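Local coordinates for protein aminomethyltransferase (Bartonella henselae, PDB 3GIR) that belongs to the aminomethyltransferase (glycine cleavage T-protein) family, pairing a folate-binding domain with a C-terminal beta-barrel domain, at residues 255-260 with 384-389; 313-318 with 376-381. One frame throughout, in Å; residues are numbered along the deposited sequence.

Contact 1: 255-260 with 384-389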
loop_
_atom_site.group_PDB
_atom_site.type_symbol
_atom_site.label_atom_id
_atom_site.label_comp_id
_atom_site.label_asym_id
_atom_site.label_seq_id
_atom_site.Cartn_x
_atom_site.Cartn_y
_atom_site.Cartn_z
ATOM N N ARG A 255 -4.261 7.529 -1.888
ATOM C CA ARG A 255 -3.859 6.324 -2.528
ATOM C C ARG A 255 -4.785 5.934 -3.676
ATOM O O ARG A 255 -4.313 5.391 -4.682
ATOM C CB ARG A 255 -3.666 5.179 -1.526
ATOM C CG ARG A 255 -4.953 4.620 -0.888
ATOM C CD ARG A 255 -5.452 3.506 -1.706
ATOM N NE ARG A 255 -6.766 3.109 -1.218
ATOM C CZ ARG A 255 -7.555 2.177 -1.760
ATOM N NH1 ARG A 255 -7.213 1.472 -2.814
ATOM N NH2 ARG A 255 -8.721 1.939 -1.151
ATOM N N LEU A 256 -6.070 6.155 -3.507
ATOM C CA LEU A 256 -7.042 5.798 -4.540
ATOM C C LEU A 256 -6.898 6.665 -5.779
ATOM O O LEU A 256 -6.846 6.147 -6.904
ATOM C CB LEU A 256 -8.448 5.833 -3.931
ATOM C CG LEU A 256 -9.653 5.489 -4.820
ATOM C CD1 LEU A 256 -9.359 4.203 -5.626
ATOM C CD2 LEU A 256 -10.958 5.483 -3.988
ATOM N N GLU A 257 -6.701 7.958 -5.604
ATOM C CA GLU A 257 -6.279 8.861 -6.754
ATOM C C GLU A 257 -5.031 8.359 -7.481
ATOM O O GLU A 257 -4.895 8.479 -8.687
ATOM C CB GLU A 257 -6.072 10.288 -6.274
ATOM C CG GLU A 257 -7.299 11.048 -6.059
ATOM C CD GLU A 257 -7.030 12.491 -5.708
ATOM O OE1 GLU A 257 -5.860 12.793 -5.366
ATOM O OE2 GLU A 257 -7.969 13.321 -5.739
ATOM N N ALA A 258 -4.052 7.858 -6.715
ATOM C CA ALA A 258 -2.776 7.324 -7.227
ATOM C C ALA A 258 -2.872 5.929 -7.867
ATOM O O ALA A 258 -1.890 5.410 -8.328
ATOM C CB ALA A 258 -1.647 7.334 -6.139
ATOM N N GLY A 259 -4.038 5.340 -7.841
ATOM C CA GLY A 259 -4.271 4.034 -8.375
ATOM C C GLY A 259 -3.725 2.853 -7.609
ATOM O O GLY A 259 -3.495 1.753 -8.195
ATOM N N LEU A 260 -3.465 3.043 -6.317
ATOM C CA LEU A 260 -2.801 2.037 -5.516
ATOM C C LEU A 260 -3.766 1.118 -4.859
ATOM O O LEU A 260 -4.780 1.562 -4.342
ATOM C CB LEU A 260 -1.887 2.707 -4.489
ATOM C CG LEU A 260 -0.936 3.768 -5.047
ATOM C CD1 LEU A 260 -0.168 4.490 -3.926
ATOM C CD2 LEU A 260 -0.022 3.073 -6.012
ATOM N N PRO A 384 -3.284 5.932 -12.965
ATOM C CA PRO A 384 -3.916 6.638 -11.859
ATOM C C PRO A 384 -4.836 7.749 -12.339
ATOM O O PRO A 384 -4.773 8.217 -13.485
ATOM C CB PRO A 384 -2.742 7.229 -11.082
ATOM C CG PRO A 384 -1.721 7.440 -12.169
ATOM C CD PRO A 384 -1.911 6.416 -13.217
ATOM N N PHE A 385 -5.689 8.227 -11.443
ATOM C CA PHE A 385 -6.516 9.364 -11.723
ATOM C C PHE A 385 -5.754 10.667 -11.730
ATOM O O PHE A 385 -6.163 11.643 -12.405
ATOM C CB PHE A 385 -7.624 9.470 -10.674
ATOM C CG PHE A 385 -8.692 8.399 -10.762
ATOM C CD1 PHE A 385 -8.677 7.260 -9.919
ATOM C CD2 PHE A 385 -9.733 8.531 -11.671
ATOM C CE1 PHE A 385 -9.689 6.292 -9.988
ATOM C CE2 PHE A 385 -10.742 7.586 -11.706
ATOM C CZ PHE A 385 -10.681 6.449 -10.922
ATOM N N VAL A 386 -4.743 10.755 -10.863
ATOM C CA VAL A 386 -3.930 11.940 -10.705
ATOM C C VAL A 386 -2.479 11.545 -11.016
ATOM O O VAL A 386 -1.975 10.516 -10.597
ATOM C CB VAL A 386 -4.101 12.514 -9.237
ATOM C CG1 VAL A 386 -3.094 13.635 -8.987
ATOM C CG2 VAL A 386 -5.540 12.970 -8.993
ATOM N N GLU A 387 -1.775 12.445 -11.706
ATOM C CA GLU A 387 -0.434 12.212 -12.164
ATOM C C GLU A 387 0.521 11.961 -10.985
ATOM O O GLU A 387 0.463 12.686 -10.008
ATOM C CB GLU A 387 0.057 13.471 -12.887
ATOM C CG GLU A 387 1.247 13.259 -13.837
ATOM C CD GLU A 387 1.844 14.598 -14.349
ATOM O OE1 GLU A 387 1.167 15.661 -14.258
ATOM O OE2 GLU A 387 3.003 14.575 -14.821
ATOM N N GLN A 388 1.329 10.912 -11.104
ATOM C CA GLN A 388 2.321 10.591 -10.086
ATOM C C GLN A 388 3.523 11.489 -10.193
ATOM O O GLN A 388 3.813 11.919 -11.293
ATOM C CB GLN A 388 2.722 9.139 -10.133
ATOM C CG GLN A 388 1.492 8.251 -9.790
ATOM C CD GLN A 388 1.746 6.805 -10.098
ATOM O OE1 GLN A 388 2.652 6.464 -10.835
ATOM N NE2 GLN A 388 0.924 5.926 -9.502
ATOM N N ARG A 389 4.098 11.837 -9.018
ATOM C CA ARG A 389 5.196 12.799 -8.931
ATOM C C ARG A 389 6.356 12.218 -8.082
ATOM O O ARG A 389 6.981 12.890 -7.242
ATOM C CB ARG A 389 4.675 14.176 -8.464
ATOM C CG ARG A 389 3.653 14.767 -9.507
ATOM C CD ARG A 389 3.217 16.228 -9.252
ATOM N NE ARG A 389 2.116 16.294 -8.304
ATOM C CZ ARG A 389 0.831 15.986 -8.539
ATOM N NH1 ARG A 389 -0.013 16.062 -7.519
ATOM N NH2 ARG A 389 0.375 15.598 -9.746
#
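In both E257 and V386 a gamma carbon stands anti to the carbonyl carbon: CG of E257 (chi1 -77°), from which the chain runs on extended, and CG2 of V386, whose CG1 is anti to the backbone N (chi1 171°). These settings lay the V386 methyl against the glutamate stem, with V386 CG2 3.6 Å from E257 CD. The carboxylate beyond is spoken for elsewhere, by a salt bridge from OE1 to R73 and a bond from OE2 to the amide of F347. The backbone oxygen of E257 takes two amides: V386 N at 3.2 Å, tilted out of the carbonyl plane, and F385 N at 2.9 Å in a weak, bent bond. F385 turns its ring edge to the helix end, CD1 lying 3.7 Å from L256 O, while P384 CB rests 3.4 Å from A258 O. That same A258 oxygen receives a weak bond from Q388 NE2 (3.1 Å), brought in by an extended side chain. G259, at positive phi, bonds back through its N to L256 O, and L260 N to R255 O. The carbonyls of E257 and A258 thus take N-H groups from the loop 384-389, which follows strand 374-381, at a helix end closed by a Schellman motif.

Contact 2: 313-318 with 376-381; sequences LKPQTR and IALSVH
The H381 imidazole has water 1 at its edge, in the ring plane and 2.8 Å from NE2, while the K314 side chain passes obliquely by the ring, with K314 CD 3.8 Å from H381 CD2. The lysine is extended, CG anti to the backbone N (chi1 -178°), and its NZ ends near the same water, to which it makes a weak bond. The ring also stacks on F385. The Q316 amide is another flat group, its OE1 lying 3.5 Å from A377 CB and its NE2 near S379 CB, so the glutamine spans two residues of the facing strand.

Beneath these groups the backbones pair antiparallel. K314 and S379 form a hydrogen-bonded pair, with K314 N to S379 O at 2.8 Å and S379 N to K314 O at 3.0 Å. Q316 N to A377 O continues the pairing, and water 2 links A377 N with Q316 O, the second bond being weak. The other sheet face carries L313, P315, L378 and V380: L378 CD2 reaches L313 CB at 4.0 Å and also touches P315 CG.

Within the antiparallel sheet of the C-terminal barrel domain, strand 309-315 is bordered on its other side by strand 349-356, and strand 374-381 by strand 366-371. L327 of strand 326-328 packs on both L313 and L378.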
loop_
_atom_site.group_PDB
_atom_site.type_symbol
_atom_site.label_atom_id
_atom_site.label_comp_id
_atom_site.label_asym_id
_atom_site.label_seq_id
_atom_site.Cartn_x
_atom_site.Cartn_y
_atom_site.Cartn_z
ATOM N N LEU A 313 -12.655 3.189 -12.004
ATOM C CA LEU A 313 -14.036 3.524 -12.303
ATOM C C LEU A 313 -14.302 4.977 -11.987
ATOM O O LEU A 313 -13.971 5.441 -10.906
ATOM C CB LEU A 313 -15.000 2.623 -11.457
ATOM C CG LEU A 313 -14.940 1.144 -11.773
ATOM C CD1 LEU A 313 -15.611 0.286 -10.606
ATOM C CD2 LEU A 313 -15.577 0.800 -13.122
ATOM N N LYS A 314 -14.962 5.676 -12.901
ATOM C CA LYS A 314 -15.346 7.074 -12.703
ATOM C C LYS A 314 -16.839 7.191 -12.647
ATOM O O LYS A 314 -17.533 7.083 -13.626
ATOM C CB LYS A 314 -14.745 7.980 -13.798
ATOM C CG LYS A 314 -15.040 9.413 -13.641
ATOM C CD LYS A 314 -14.545 10.302 -14.843
ATOM C CE LYS A 314 -15.048 11.751 -14.680
ATOM N NZ LYS A 314 -14.380 12.686 -15.690
ATOM N N PRO A 315 -17.398 7.392 -11.440
ATOM C CA PRO A 315 -18.838 7.607 -11.303
ATOM C C PRO A 315 -19.283 8.854 -12.060
ATOM O O PRO A 315 -18.565 9.847 -12.044
ATOM C CB PRO A 315 -18.988 7.801 -9.779
ATOM C CG PRO A 315 -17.917 7.145 -9.211
ATOM C CD PRO A 315 -16.725 7.428 -10.119
ATOM N N GLN A 316 -20.406 8.757 -12.751
ATOM C CA GLN A 316 -20.979 9.910 -13.517
ATOM C C GLN A 316 -21.979 10.572 -12.617
ATOM O O GLN A 316 -23.198 10.479 -12.795
ATOM C CB GLN A 316 -21.637 9.405 -14.774
ATOM C CG GLN A 316 -20.637 8.769 -15.702
ATOM C CD GLN A 316 -21.247 8.300 -17.052
ATOM O OE1 GLN A 316 -22.416 8.607 -17.431
ATOM N NE2 GLN A 316 -20.445 7.536 -17.759
ATOM N N THR A 317 -21.449 11.158 -11.581
ATOM C CA THR A 317 -22.279 11.769 -10.544
ATOM C C THR A 317 -21.267 12.512 -9.692
ATOM O O THR A 317 -20.060 12.239 -9.784
ATOM C CB THR A 317 -23.126 10.772 -9.733
ATOM O OG1 THR A 317 -23.600 11.472 -8.575
ATOM C CG2 THR A 317 -22.315 9.516 -9.202
ATOM N N ARG A 318 -21.739 13.493 -8.916
ATOM C CA ARG A 318 -20.847 14.239 -8.034
ATOM C C ARG A 318 -20.724 13.545 -6.692
ATOM O O ARG A 318 -19.777 13.825 -5.922
ATOM C CB ARG A 318 -21.340 15.689 -7.863
ATOM C CG ARG A 318 -21.014 16.624 -9.050
ATOM C CD ARG A 318 -22.117 17.727 -9.182
ATOM N NE ARG A 318 -21.952 18.551 -10.382
ATOM C CZ ARG A 318 -22.219 18.155 -11.630
ATOM N NH1 ARG A 318 -22.691 16.930 -11.876
ATOM N NH2 ARG A 318 -22.009 18.994 -12.644
ATOM N N ILE A 376 -27.370 4.233 -11.951
ATOM C CA ILE A 376 -26.329 5.245 -11.974
ATOM C C ILE A 376 -25.169 4.716 -12.829
ATOM O O ILE A 376 -24.740 3.573 -12.631
ATOM C CB ILE A 376 -25.684 5.522 -10.571
ATOM C CG1 ILE A 376 -26.651 6.267 -9.668
ATOM C CG2 ILE A 376 -24.365 6.393 -10.701
ATOM C CD1 ILE A 376 -27.680 6.959 -10.423
ATOM N N ALA A 377 -24.626 5.527 -13.733
ATOM C CA ALA A 377 -23.576 5.040 -14.634
ATOM C C ALA A 377 -22.190 5.323 -14.061
ATOM O O ALA A 377 -21.973 6.336 -13.380
ATOM C CB ALA A 377 -23.723 5.707 -16.044
ATOM N N LEU A 378 -21.263 4.426 -14.273
ATOM C CA LEU A 378 -19.818 4.660 -14.047
ATOM C C LEU A 378 -19.114 4.329 -15.384
ATOM O O LEU A 378 -19.612 3.488 -16.125
ATOM C CB LEU A 378 -19.216 3.693 -13.055
ATOM C CG LEU A 378 -19.871 3.682 -11.649
ATOM C CD1 LEU A 378 -21.156 2.787 -11.575
ATOM C CD2 LEU A 378 -18.853 3.333 -10.596
ATOM N N SER A 379 -17.961 4.925 -15.667
ATOM C CA SER A 379 -17.217 4.465 -16.814
ATOM C C SER A 379 -15.872 3.910 -16.357
ATOM O O SER A 379 -15.210 4.430 -15.416
ATOM C CB SER A 379 -17.047 5.626 -17.819
ATOM O OG SER A 379 -16.365 6.726 -17.216
ATOM N N VAL A 380 -15.439 2.876 -17.031
ATOM C CA VAL A 380 -14.144 2.310 -16.751
ATOM C C VAL A 380 -13.104 3.364 -17.140
ATOM O O VAL A 380 -13.221 4.025 -18.146
ATOM C CB VAL A 380 -13.910 1.013 -17.556
ATOM C CG1 VAL A 380 -12.413 0.570 -17.489
ATOM C CG2 VAL A 380 -14.919 -0.098 -17.133
ATOM N N HIS A 381 -12.122 3.597 -16.273
ATOM C CA HIS A 381 -11.246 4.763 -16.333
ATOM C C HIS A 381 -9.815 4.298 -16.110
ATOM O O HIS A 381 -9.528 3.415 -15.312
ATOM C CB HIS A 381 -11.627 5.829 -15.308
ATOM C CG HIS A 381 -10.998 7.179 -15.504
ATOM N ND1 HIS A 381 -9.678 7.464 -15.169
ATOM C CD2 HIS A 381 -11.528 8.333 -15.951
ATOM C CE1 HIS A 381 -9.434 8.737 -15.445
ATOM N NE2 HIS A 381 -10.533 9.287 -15.922
HETATM O O HOH W 1 -11.271 11.857 -16.581
HETATM O O HOH W 2 -25.344 8.287 -14.033
#

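How the contacts relate
From the N terminus the chain first reaches the end of helix 248-257, one half of contact 1, in the folate-binding domain. It then passes helices 284-289 and 295-304 before entering strand 309-315, where contact 2 begins. Four further strands lead to strand 374-381, which closes contact 2, a helix-free loop lying entirely inside the loop that contact 1 closes a few residues later. Contact 2 therefore joins two strands within the barrel domain, whereas contact 1 ties the loop after strand 374-381 to the end of helix 248-257. Their centres are about 17 Å apart, yet they touch: F385 CZ packs 3.4 Å from L313 O.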